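Local coordinates for protein xylose isomerase-like TIM barrel (Anabaena variabilis ATCC 29413, PDB 2QW5) that probably acts as a sugar isomerase or epimerase, binding a zinc ion and D-xylose at one end of its TIM barrel, at residues Pro193-Gly205 with Asp223-Leu237. Residues are numbered along the deposited sequence; the frame is centred on the assembly and turned at random.
Sequences PNKLSQLIEFLKG and DGEGPEIFKTQVEYL
D223 meets N194 where the end of helix 217-223 passes the loop before helix 196-203, one of two neighbouring outer helices of the TIM barrel, 196-203 and 227-240; strand 211-216 and the short helix 217-223 link them in the chain, and the short helix segments run roughly parallel, at 29°. The carboxylate oxygen OD2 of D223 lies 3.4 Å from CB of N194, the carboxylate and amide planes turned 52° apart. Their polar ends are held by other partners: D223 by T186 and the backbone N of H187, N194 by I185, T190 and T296 of the second subunit. The N194 side chain lies about 10 Å from bound D-xylose.

Next, K195 CE packs against CG and CD of E225, and K195 NZ forms a salt bridge with E225 OE2 at 3.4 Å, its hydrogen bond a weak one. The other oxygen of E225, OE1, accepts from a water at 2.8 Å, and this water also accepts from the backbone N of S197 and from NE2 of Q233, tying the first turn of helix 196-203 to both partners. With an alanine here in place of E225, K195 NZ would probably lose this counter-charge, and the water the acceptor of one of its three bonds.

Deeper in, F230 presents its ring edge to CD2 of L196, while W260 of the second subunit meets the same ring edge-to-face. The Q233 amide runs alongside L196, its OE1 3.8 Å from L196 CB; CD1 of I200 rests on the aliphatic part of Q233. Y236 reaches I200 CG2 with its CE2, the ring carried there by a chi1 of 175° that turns CG away from the backbone N. L237 splits its branches: CD1 packs on L196 CD1 at 4.0 Å, and CD2 lies 4.1 Å from I200 CG1.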
# COMPACT_ATOMS: atom_id res chain seq x y z
N PRO A 193 -7.31 -22.15 0.80
CA PRO A 193 -8.43 -22.62 1.65
C PRO A 193 -8.20 -22.22 3.12
O PRO A 193 -7.07 -22.34 3.62
CB PRO A 193 -8.44 -24.14 1.44
CG PRO A 193 -7.03 -24.48 1.00
CD PRO A 193 -6.51 -23.27 0.26
N ASN A 194 -9.24 -21.67 3.75
CA ASN A 194 -9.15 -21.21 5.13
C ASN A 194 -9.60 -22.24 6.18
O ASN A 194 -9.02 -22.31 7.28
CB ASN A 194 -9.92 -19.90 5.37
CG ASN A 194 -9.51 -18.78 4.42
OD1 ASN A 194 -10.37 -18.18 3.76
ND2 ASN A 194 -8.21 -18.53 4.31
N LYS A 195 -10.64 -23.01 5.82
CA LYS A 195 -11.26 -24.01 6.67
C LYS A 195 -11.05 -25.43 6.17
O LYS A 195 -10.87 -25.67 4.97
CB LYS A 195 -12.77 -23.77 6.73
CG LYS A 195 -13.17 -22.43 7.18
CD LYS A 195 -14.60 -22.10 6.82
CE LYS A 195 -15.59 -22.73 7.73
NZ LYS A 195 -16.91 -22.08 7.50
N LEU A 196 -11.14 -26.37 7.10
CA LEU A 196 -10.99 -27.79 6.83
C LEU A 196 -12.14 -28.22 5.91
O LEU A 196 -11.95 -29.13 5.10
CB LEU A 196 -10.92 -28.60 8.15
CG LEU A 196 -10.17 -29.90 8.31
CD1 LEU A 196 -8.81 -29.90 7.68
CD2 LEU A 196 -10.06 -30.20 9.85
N SER A 197 -13.32 -27.57 6.00
CA SER A 197 -14.47 -27.88 5.08
C SER A 197 -14.13 -27.52 3.62
O SER A 197 -14.48 -28.25 2.67
CB SER A 197 -15.76 -27.18 5.54
OG SER A 197 -15.60 -25.77 5.50
N GLN A 198 -13.43 -26.39 3.45
CA GLN A 198 -13.02 -25.91 2.12
C GLN A 198 -11.94 -26.83 1.52
O GLN A 198 -11.95 -27.08 0.32
CB GLN A 198 -12.51 -24.46 2.20
CG GLN A 198 -13.62 -23.46 2.63
CD GLN A 198 -13.14 -22.11 3.06
OE1 GLN A 198 -11.97 -21.95 3.47
NE2 GLN A 198 -14.03 -21.10 2.94
N LEU A 199 -10.98 -27.26 2.34
CA LEU A 199 -9.94 -28.20 1.86
C LEU A 199 -10.52 -29.60 1.56
O LEU A 199 -10.09 -30.25 0.62
CB LEU A 199 -8.79 -28.30 2.85
CG LEU A 199 -7.59 -29.15 2.46
CD1 LEU A 199 -7.09 -28.86 1.05
CD2 LEU A 199 -6.49 -28.95 3.51
N ILE A 200 -11.49 -30.05 2.37
CA ILE A 200 -12.15 -31.33 2.17
C ILE A 200 -12.88 -31.30 0.84
O ILE A 200 -12.77 -32.25 0.05
CB ILE A 200 -13.06 -31.73 3.33
CG1 ILE A 200 -12.22 -32.27 4.50
CG2 ILE A 200 -14.04 -32.83 2.92
CD1 ILE A 200 -12.97 -32.48 5.78
N GLU A 201 -13.58 -30.20 0.56
CA GLU A 201 -14.26 -30.00 -0.73
C GLU A 201 -13.28 -30.02 -1.94
O GLU A 201 -13.57 -30.63 -2.97
CB GLU A 201 -15.05 -28.69 -0.70
CG GLU A 201 -15.94 -28.43 -1.96
CD GLU A 201 -16.89 -27.21 -1.81
OE1 GLU A 201 -16.98 -26.57 -0.71
OE2 GLU A 201 -17.56 -26.89 -2.82
N PHE A 202 -12.12 -29.38 -1.78
CA PHE A 202 -11.08 -29.37 -2.81
C PHE A 202 -10.61 -30.78 -3.10
O PHE A 202 -10.51 -31.18 -4.29
CB PHE A 202 -9.87 -28.50 -2.38
CG PHE A 202 -8.68 -28.59 -3.32
CD1 PHE A 202 -8.67 -27.88 -4.50
CD2 PHE A 202 -7.60 -29.42 -3.04
CE1 PHE A 202 -7.60 -27.96 -5.40
CE2 PHE A 202 -6.50 -29.52 -3.95
CZ PHE A 202 -6.51 -28.78 -5.11
N LEU A 203 -10.30 -31.52 -2.04
CA LEU A 203 -9.82 -32.90 -2.15
C LEU A 203 -10.78 -33.89 -2.80
O LEU A 203 -10.31 -34.90 -3.31
CB LEU A 203 -9.33 -33.44 -0.82
CG LEU A 203 -8.06 -32.77 -0.27
CD1 LEU A 203 -7.88 -33.17 1.15
CD2 LEU A 203 -6.78 -33.08 -1.05
N LYS A 204 -12.08 -33.59 -2.82
CA LYS A 204 -13.07 -34.47 -3.48
C LYS A 204 -12.72 -34.61 -4.98
O LYS A 204 -13.08 -35.62 -5.59
CB LYS A 204 -14.51 -33.96 -3.29
CG LYS A 204 -15.03 -33.90 -1.82
CD LYS A 204 -15.46 -35.26 -1.25
CE LYS A 204 -15.81 -35.25 0.27
NZ LYS A 204 -16.81 -34.30 0.77
N GLY A 205 -12.06 -33.60 -5.56
CA GLY A 205 -11.61 -33.64 -6.96
C GLY A 205 -10.17 -34.09 -7.23
O GLY A 205 -9.69 -33.95 -8.35
N ASP A 223 -10.46 -20.07 12.32
CA ASP A 223 -11.50 -20.18 11.25
C ASP A 223 -12.46 -21.36 11.29
O ASP A 223 -13.46 -21.35 10.54
CB ASP A 223 -10.82 -20.18 9.85
CG ASP A 223 -10.15 -18.87 9.52
OD1 ASP A 223 -9.48 -18.28 10.40
OD2 ASP A 223 -10.29 -18.41 8.36
N GLY A 224 -12.17 -22.37 12.10
CA GLY A 224 -12.96 -23.60 12.11
C GLY A 224 -14.34 -23.51 12.71
O GLY A 224 -14.71 -22.53 13.35
N GLU A 225 -15.05 -24.61 12.60
CA GLU A 225 -16.46 -24.68 12.92
C GLU A 225 -16.84 -25.23 14.29
O GLU A 225 -18.04 -25.46 14.57
CB GLU A 225 -17.14 -25.45 11.77
CG GLU A 225 -16.99 -24.69 10.46
CD GLU A 225 -17.57 -25.39 9.25
OE1 GLU A 225 -17.03 -26.43 8.83
OE2 GLU A 225 -18.54 -24.84 8.67
N GLY A 226 -15.86 -25.39 15.17
CA GLY A 226 -16.11 -25.90 16.50
C GLY A 226 -15.84 -27.39 16.69
O GLY A 226 -15.72 -28.18 15.71
N PRO A 227 -15.78 -27.80 17.96
CA PRO A 227 -15.39 -29.18 18.24
C PRO A 227 -16.26 -30.32 17.68
O PRO A 227 -15.68 -31.38 17.34
CB PRO A 227 -15.22 -29.18 19.76
CG PRO A 227 -16.04 -28.10 20.23
CD PRO A 227 -16.03 -27.04 19.20
N GLU A 228 -17.57 -30.11 17.53
CA GLU A 228 -18.46 -31.19 17.04
C GLU A 228 -18.24 -31.45 15.56
O GLU A 228 -18.04 -32.60 15.17
CB GLU A 228 -19.97 -30.95 17.32
CG GLU A 228 -20.37 -30.90 18.78
CD GLU A 228 -20.04 -29.58 19.48
OE1 GLU A 228 -19.80 -28.52 18.82
OE2 GLU A 228 -20.02 -29.60 20.73
N ILE A 229 -18.28 -30.39 14.75
CA ILE A 229 -18.00 -30.49 13.32
C ILE A 229 -16.54 -30.94 13.09
O ILE A 229 -16.30 -31.80 12.28
CB ILE A 229 -18.32 -29.17 12.60
CG1 ILE A 229 -19.84 -28.95 12.62
CG2 ILE A 229 -17.75 -29.16 11.17
CD1 ILE A 229 -20.28 -27.51 12.36
N PHE A 230 -15.60 -30.41 13.87
CA PHE A 230 -14.20 -30.81 13.77
C PHE A 230 -13.92 -32.32 13.97
O PHE A 230 -13.14 -32.91 13.20
CB PHE A 230 -13.37 -30.02 14.77
CG PHE A 230 -11.93 -30.40 14.79
CD1 PHE A 230 -11.12 -30.13 13.68
CD2 PHE A 230 -11.35 -30.98 15.92
CE1 PHE A 230 -9.76 -30.44 13.70
CE2 PHE A 230 -10.02 -31.31 15.94
CZ PHE A 230 -9.22 -31.05 14.83
N LYS A 231 -14.59 -32.90 14.96
CA LYS A 231 -14.52 -34.33 15.25
C LYS A 231 -14.96 -35.16 14.03
O LYS A 231 -14.32 -36.15 13.69
CB LYS A 231 -15.32 -34.66 16.53
CG LYS A 231 -15.24 -36.14 16.96
CD LYS A 231 -15.99 -36.51 18.26
CE LYS A 231 -16.06 -38.06 18.40
NZ LYS A 231 -16.63 -38.57 19.67
N THR A 232 -16.06 -34.77 13.37
CA THR A 232 -16.53 -35.44 12.17
C THR A 232 -15.51 -35.33 11.00
O THR A 232 -15.34 -36.28 10.21
CB THR A 232 -17.88 -34.90 11.64
OG1 THR A 232 -17.73 -33.58 11.10
CG2 THR A 232 -18.92 -34.91 12.68
N GLN A 233 -14.89 -34.15 10.87
CA GLN A 233 -13.88 -33.91 9.84
C GLN A 233 -12.61 -34.75 10.11
O GLN A 233 -12.06 -35.36 9.18
CB GLN A 233 -13.55 -32.41 9.74
CG GLN A 233 -14.70 -31.56 9.24
CD GLN A 233 -14.52 -30.04 9.41
OE1 GLN A 233 -13.91 -29.55 10.38
NE2 GLN A 233 -15.10 -29.29 8.48
N VAL A 234 -12.16 -34.79 11.37
CA VAL A 234 -11.01 -35.64 11.75
C VAL A 234 -11.26 -37.13 11.43
O VAL A 234 -10.43 -37.80 10.76
CB VAL A 234 -10.58 -35.46 13.25
CG1 VAL A 234 -9.58 -36.52 13.65
CG2 VAL A 234 -9.99 -34.09 13.46
N GLU A 235 -12.40 -37.65 11.87
CA GLU A 235 -12.76 -39.05 11.60
C GLU A 235 -12.86 -39.33 10.08
O GLU A 235 -12.39 -40.37 9.63
CB GLU A 235 -14.07 -39.42 12.34
CG GLU A 235 -13.92 -39.38 13.89
CD GLU A 235 -15.27 -39.38 14.69
OE1 GLU A 235 -16.38 -39.20 14.11
OE2 GLU A 235 -15.17 -39.56 15.93
N TYR A 236 -13.41 -38.39 9.31
CA TYR A 236 -13.50 -38.54 7.86
C TYR A 236 -12.12 -38.61 7.20
O TYR A 236 -11.86 -39.45 6.36
CB TYR A 236 -14.32 -37.39 7.25
CG TYR A 236 -14.36 -37.42 5.75
CD1 TYR A 236 -15.12 -38.38 5.08
CD2 TYR A 236 -13.62 -36.52 4.98
CE1 TYR A 236 -15.16 -38.42 3.69
CE2 TYR A 236 -13.64 -36.56 3.57
CZ TYR A 236 -14.43 -37.51 2.95
OH TYR A 236 -14.48 -37.59 1.59
N LEU A 237 -11.22 -37.71 7.60
CA LEU A 237 -9.88 -37.66 7.02
C LEU A 237 -9.11 -38.93 7.28
O LEU A 237 -8.46 -39.44 6.35
CB LEU A 237 -9.12 -36.40 7.49
CG LEU A 237 -9.65 -35.11 6.83
CD1 LEU A 237 -9.18 -33.88 7.57
CD2 LEU A 237 -9.32 -35.02 5.31
O HOH W 1 -14.26 -26.33 8.64